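Local coordinates for protein exonuclease mut-7 homolog (Aedes aegypti, PDB 7JW2) that probably trims the 3' ends of Argonaute-bound microRNAs through its magnesium-dependent 3'-5' exoribonuclease domain, the part of the protein present here, at residues F84-S97 / V112-Q126. Residues are numbered along the deposited sequence; the frame is centred on the assembly and turned at random.
Sequences FNRDDVLKLSFAPS and VMYSSQSTSAILDLQ
K91 bonds to A121 O and L123 N (2.8 Å from K91 O) through its backbone, pairing strands 90-93 and 122-124 in parallel, and to S120 O through its side chain. The chain bends at chi2 and chi3 (76° and 57°) and curls back beside I122 CG1; NZ there meets S120 O nearly head-on at 2.7 Å. F84 O and V89 O also accept from this buried ammonium, tying the turn at 119-122 to the end of helix 73-84. Nearby, N85 OD1 accepts a nearly straight bond from M113 N (2.8 Å). At the other end D124 OD1 accepts A95 N (2.8 Å) and Q126 N from opposite faces of its carboxylate, the latter bond capping helix 125-132. Toward solvent the packing is looser: Q126 CB makes a CH-pi contact over one face of the partly exposed F94 ring, 4.2 Å from its centroid, exposed D87 rests OD2 on S120 CA (3.4 Å), and exposed S97 sets OG at the Y114 ring edge. Strands 90-93 and 122-124 close the beta-alpha-beta unit through helix 96-106 in this RNase H-like exonuclease domain. K91 and I122 face F36 of strand 33-40, whereas L92 and L123 pack against Y196 of helix 179-205.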
loop_
_atom_site.group_PDB
_atom_site.type_symbol
_atom_site.label_atom_id
_atom_site.label_comp_id
_atom_site.label_asym_id
_atom_site.label_seq_id
_atom_site.Cartn_x
_atom_site.Cartn_y
_atom_site.Cartn_z
ATOM N N PHE A 84 1.911 -6.853 -11.587
ATOM C CA PHE A 84 2.257 -7.182 -12.968
ATOM C C PHE A 84 3.030 -8.485 -13.100
ATOM O O PHE A 84 2.746 -9.281 -14.009
ATOM C CB PHE A 84 3.029 -6.033 -13.600
ATOM C CG PHE A 84 2.149 -4.932 -14.047
ATOM C CD1 PHE A 84 1.650 -4.022 -13.128
ATOM C CD2 PHE A 84 1.749 -4.842 -15.371
ATOM C CE1 PHE A 84 0.802 -3.006 -13.527
ATOM C CE2 PHE A 84 0.907 -3.831 -15.783
ATOM C CZ PHE A 84 0.425 -2.909 -14.862
ATOM N N ASN A 85 4.002 -8.728 -12.229
ATOM C CA ASN A 85 4.854 -9.913 -12.342
ATOM C C ASN A 85 4.338 -11.076 -11.521
ATOM O O ASN A 85 5.106 -11.779 -10.854
ATOM C CB ASN A 85 6.280 -9.556 -11.938
ATOM C CG ASN A 85 6.915 -8.567 -12.884
ATOM O OD1 ASN A 85 6.539 -8.480 -14.055
ATOM N ND2 ASN A 85 7.881 -7.811 -12.382
ATOM N N ARG A 86 3.029 -11.273 -11.529
ATOM C CA ARG A 86 2.377 -12.362 -10.820
ATOM C C ARG A 86 1.661 -13.248 -11.823
ATOM O O ARG A 86 0.845 -12.761 -12.613
ATOM C CB ARG A 86 1.379 -11.824 -9.808
ATOM C CG ARG A 86 2.003 -11.206 -8.605
ATOM C CD ARG A 86 0.927 -10.669 -7.714
ATOM N NE ARG A 86 0.006 -11.717 -7.278
ATOM C CZ ARG A 86 -1.087 -11.470 -6.572
ATOM N NH1 ARG A 86 -1.389 -10.218 -6.250
ATOM N NH2 ARG A 86 -1.882 -12.465 -6.195
ATOM N N ASP A 87 1.946 -14.547 -11.781
ATOM C CA ASP A 87 1.283 -15.468 -12.692
ATOM C C ASP A 87 -0.165 -15.751 -12.302
ATOM O O ASP A 87 -0.900 -16.317 -13.120
ATOM C CB ASP A 87 2.058 -16.787 -12.760
ATOM C CG ASP A 87 3.336 -16.678 -13.580
ATOM O OD1 ASP A 87 4.223 -17.549 -13.422
ATOM O OD2 ASP A 87 3.458 -15.731 -14.385
ATOM N N ASP A 88 -0.595 -15.376 -11.095
ATOM C CA ASP A 88 -1.942 -15.673 -10.621
ATOM C C ASP A 88 -2.906 -14.502 -10.792
ATOM O O ASP A 88 -4.031 -14.558 -10.286
ATOM C CB ASP A 88 -1.914 -16.150 -9.149
ATOM C CG ASP A 88 -1.278 -15.139 -8.194
ATOM O OD1 ASP A 88 -0.503 -14.280 -8.658
ATOM O OD2 ASP A 88 -1.542 -15.208 -6.968
ATOM N N VAL A 89 -2.489 -13.434 -11.476
ATOM C CA VAL A 89 -3.368 -12.314 -11.804
ATOM C C VAL A 89 -3.341 -12.120 -13.314
ATOM O O VAL A 89 -2.274 -11.922 -13.902
ATOM C CB VAL A 89 -2.951 -11.022 -11.085
ATOM C CG1 VAL A 89 -3.979 -9.929 -11.336
ATOM C CG2 VAL A 89 -2.753 -11.287 -9.603
ATOM N N LEU A 90 -4.503 -12.229 -13.947
ATOM C CA LEU A 90 -4.612 -11.948 -15.378
ATOM C C LEU A 90 -4.567 -10.441 -15.624
ATOM O O LEU A 90 -5.322 -9.693 -15.004
ATOM C CB LEU A 90 -5.913 -12.539 -15.932
ATOM C CG LEU A 90 -6.219 -12.234 -17.398
ATOM C CD1 LEU A 90 -5.150 -12.804 -18.321
ATOM C CD2 LEU A 90 -7.592 -12.759 -17.784
ATOM N N LYS A 91 -3.673 -10.004 -16.507
ATOM C CA LYS A 91 -3.639 -8.618 -16.973
ATOM C C LYS A 91 -4.088 -8.581 -18.426
ATOM O O LYS A 91 -3.598 -9.362 -19.248
ATOM C CB LYS A 91 -2.238 -7.997 -16.857
ATOM C CG LYS A 91 -1.874 -7.408 -15.485
ATOM C CD LYS A 91 -1.544 -8.524 -14.467
ATOM C CE LYS A 91 -0.416 -9.428 -14.954
ATOM N NZ LYS A 91 0.032 -10.430 -13.901
ATOM N N LEU A 92 -5.030 -7.699 -18.735
ATOM C CA LEU A 92 -5.477 -7.492 -20.109
ATOM C C LEU A 92 -4.822 -6.242 -20.668
ATOM O O LEU A 92 -4.664 -5.250 -19.953
ATOM C CB LEU A 92 -6.992 -7.336 -20.177
ATOM C CG LEU A 92 -7.828 -8.477 -19.627
ATOM C CD1 LEU A 92 -9.286 -8.090 -19.627
ATOM C CD2 LEU A 92 -7.599 -9.729 -20.444
ATOM N N SER A 93 -4.471 -6.292 -21.949
ATOM C CA SER A 93 -3.752 -5.209 -22.607
ATOM C C SER A 93 -4.039 -5.290 -24.098
ATOM O O SER A 93 -4.627 -6.257 -24.582
ATOM C CB SER A 93 -2.253 -5.338 -22.327
ATOM O OG SER A 93 -1.781 -6.551 -22.909
ATOM N N PHE A 94 -3.640 -4.248 -24.822
ATOM C CA PHE A 94 -3.662 -4.278 -26.282
ATOM C C PHE A 94 -2.267 -3.912 -26.769
ATOM O O PHE A 94 -1.768 -2.827 -26.459
ATOM C CB PHE A 94 -4.724 -3.323 -26.849
ATOM C CG PHE A 94 -5.029 -3.548 -28.316
ATOM C CD1 PHE A 94 -4.212 -3.001 -29.306
ATOM C CD2 PHE A 94 -6.129 -4.305 -28.703
ATOM C CE1 PHE A 94 -4.501 -3.215 -30.657
ATOM C CE2 PHE A 94 -6.412 -4.520 -30.055
ATOM C CZ PHE A 94 -5.595 -3.974 -31.020
ATOM N N ALA A 95 -1.627 -4.828 -27.492
ATOM C CA ALA A 95 -0.247 -4.670 -27.937
ATOM C C ALA A 95 0.693 -4.202 -26.813
ATOM O O ALA A 95 1.349 -3.180 -26.936
ATOM C CB ALA A 95 -0.180 -3.711 -29.120
ATOM N N PRO A 96 0.788 -4.983 -25.723
ATOM C CA PRO A 96 1.513 -4.517 -24.525
ATOM C C PRO A 96 3.004 -4.291 -24.729
ATOM O O PRO A 96 3.593 -3.497 -23.980
ATOM C CB PRO A 96 1.269 -5.650 -23.518
ATOM C CG PRO A 96 1.046 -6.868 -24.364
ATOM C CD PRO A 96 0.272 -6.346 -25.552
ATOM N N SER A 97 3.633 -4.965 -25.700
ATOM C CA SER A 97 5.083 -4.852 -25.873
ATOM C C SER A 97 5.522 -3.411 -26.072
ATOM O O SER A 97 6.617 -3.031 -25.644
ATOM C CB SER A 97 5.545 -5.696 -27.061
ATOM O OG SER A 97 5.520 -7.074 -26.746
ATOM N N VAL A 112 8.483 -4.582 -15.582
ATOM C CA VAL A 112 7.487 -5.603 -15.915
ATOM C C VAL A 112 8.120 -6.667 -16.801
ATOM O O VAL A 112 8.765 -6.347 -17.809
ATOM C CB VAL A 112 6.266 -4.976 -16.606
ATOM C CG1 VAL A 112 5.282 -6.071 -17.002
ATOM C CG2 VAL A 112 5.594 -3.948 -15.700
ATOM N N MET A 113 7.906 -7.935 -16.440
ATOM C CA MET A 113 8.416 -9.075 -17.197
ATOM C C MET A 113 7.384 -9.529 -18.229
ATOM O O MET A 113 6.298 -9.998 -17.874
ATOM C CB MET A 113 8.780 -10.226 -16.256
ATOM C CG MET A 113 9.576 -9.795 -15.012
ATOM S SD MET A 113 9.766 -11.068 -13.730
ATOM C CE MET A 113 10.936 -10.279 -12.630
ATOM N N TYR A 114 7.731 -9.409 -19.504
ATOM C CA TYR A 114 6.858 -9.863 -20.588
ATOM C C TYR A 114 7.756 -10.395 -21.698
ATOM O O TYR A 114 8.306 -9.615 -22.480
ATOM C CB TYR A 114 5.960 -8.737 -21.082
ATOM C CG TYR A 114 4.920 -9.160 -22.097
ATOM C CD1 TYR A 114 3.884 -10.026 -21.750
ATOM C CD2 TYR A 114 4.976 -8.693 -23.403
ATOM C CE1 TYR A 114 2.928 -10.411 -22.691
ATOM C CE2 TYR A 114 4.032 -9.065 -24.343
ATOM C CZ TYR A 114 3.011 -9.923 -23.981
ATOM O OH TYR A 114 2.072 -10.299 -24.917
ATOM N N SER A 115 7.890 -11.718 -21.769
ATOM C CA SER A 115 8.870 -12.335 -22.653
ATOM C C SER A 115 8.446 -13.762 -22.970
ATOM O O SER A 115 7.469 -14.283 -22.423
ATOM C CB SER A 115 10.262 -12.313 -22.021
ATOM O OG SER A 115 10.281 -13.134 -20.869
ATOM N N SER A 116 9.223 -14.394 -23.857
ATOM C CA SER A 116 8.925 -15.752 -24.304
ATOM C C SER A 116 8.813 -16.720 -23.135
ATOM O O SER A 116 7.906 -17.560 -23.101
ATOM C CB SER A 116 10.006 -16.223 -25.277
ATOM O OG SER A 116 11.288 -16.162 -24.673
ATOM N N GLN A 117 9.727 -16.621 -22.166
ATOM C CA GLN A 117 9.697 -17.521 -21.018
ATOM C C GLN A 117 8.401 -17.359 -20.229
ATOM O O GLN A 117 7.650 -18.324 -20.036
ATOM C CB GLN A 117 10.912 -17.269 -20.122
ATOM C CG GLN A 117 11.346 -15.817 -20.091
ATOM C CD GLN A 117 12.361 -15.503 -19.009
ATOM O OE1 GLN A 117 12.284 -16.022 -17.895
ATOM N NE2 GLN A 117 13.309 -14.626 -19.327
ATOM N N SER A 118 8.118 -16.139 -19.772
ATOM C CA SER A 118 6.943 -15.873 -18.956
ATOM C C SER A 118 6.217 -14.637 -19.461
ATOM O O SER A 118 6.814 -13.562 -19.586
ATOM C CB SER A 118 7.311 -15.684 -17.483
ATOM O OG SER A 118 6.136 -15.587 -16.693
ATOM N N THR A 119 4.926 -14.800 -19.741
ATOM C CA THR A 119 4.033 -13.690 -20.030
ATOM C C THR A 119 3.629 -12.931 -18.778
ATOM O O THR A 119 2.970 -11.889 -18.891
ATOM C CB THR A 119 2.769 -14.213 -20.713
ATOM O OG1 THR A 119 2.132 -15.159 -19.841
ATOM C CG2 THR A 119 3.120 -14.894 -22.020
ATOM N N SER A 120 3.971 -13.452 -17.598
ATOM C CA SER A 120 3.455 -12.937 -16.331
ATOM C C SER A 120 1.937 -12.836 -16.363
ATOM O O SER A 120 1.347 -11.967 -15.719
ATOM C CB SER A 120 4.080 -11.588 -15.981
ATOM O OG SER A 120 5.488 -11.699 -15.856
ATOM N N ALA A 121 1.298 -13.720 -17.135
ATOM C CA ALA A 121 -0.150 -13.723 -17.304
ATOM C C ALA A 121 -0.664 -12.403 -17.887
ATOM O O ALA A 121 -1.779 -11.975 -17.576
ATOM C CB ALA A 121 -0.854 -14.046 -15.981
ATOM N N ILE A 122 0.137 -11.752 -18.723
ATOM C CA ILE A 122 -0.308 -10.577 -19.469
ATOM C C ILE A 122 -0.829 -11.044 -20.825
ATOM O O ILE A 122 -0.070 -11.580 -21.641
ATOM C CB ILE A 122 0.823 -9.549 -19.634
ATOM C CG1 ILE A 122 1.292 -9.012 -18.273
ATOM C CG2 ILE A 122 0.374 -8.379 -20.520
ATOM C CD1 ILE A 122 2.673 -8.365 -18.336
ATOM N N LEU A 123 -2.110 -10.806 -21.079
ATOM C CA LEU A 123 -2.744 -11.202 -22.330
ATOM C C LEU A 123 -2.852 -10.006 -23.268
ATOM O O LEU A 123 -3.488 -8.999 -22.934
ATOM C CB LEU A 123 -4.128 -11.781 -22.081
ATOM C CG LEU A 123 -4.860 -12.131 -23.385
ATOM C CD1 LEU A 123 -4.180 -13.309 -24.083
ATOM C CD2 LEU A 123 -6.321 -12.434 -23.109
ATOM N N ASP A 124 -2.252 -10.136 -24.448
ATOM C CA ASP A 124 -2.447 -9.194 -25.545
ATOM C C ASP A 124 -3.766 -9.517 -26.238
ATOM O O ASP A 124 -3.906 -10.589 -26.837
ATOM C CB ASP A 124 -1.277 -9.303 -26.516
ATOM C CG ASP A 124 -1.370 -8.323 -27.667
ATOM O OD1 ASP A 124 -2.351 -7.540 -27.735
ATOM O OD2 ASP A 124 -0.440 -8.330 -28.498
ATOM N N LEU A 125 -4.737 -8.602 -26.170
ATOM C CA LEU A 125 -6.026 -8.898 -26.794
ATOM C C LEU A 125 -5.934 -8.940 -28.311
ATOM O O LEU A 125 -6.795 -9.562 -28.946
ATOM C CB LEU A 125 -7.087 -7.885 -26.366
ATOM C CG LEU A 125 -7.577 -8.079 -24.923
ATOM C CD1 LEU A 125 -8.442 -6.912 -24.504
ATOM C CD2 LEU A 125 -8.349 -9.383 -24.774
ATOM N N GLN A 126 -4.918 -8.305 -28.903
ATOM C CA GLN A 126 -4.726 -8.448 -30.345
ATOM C C GLN A 126 -4.369 -9.881 -30.721
ATOM O O GLN A 126 -4.750 -10.347 -31.801
ATOM C CB GLN A 126 -3.647 -7.483 -30.833
ATOM C CG GLN A 126 -3.631 -7.302 -32.348
ATOM C CD GLN A 126 -2.776 -6.134 -32.781
ATOM O OE1 GLN A 126 -1.761 -5.832 -32.159
ATOM N NE2 GLN A 126 -3.177 -5.473 -33.867
HETATM O O HOH W 1 6.358 -13.109 -13.591
#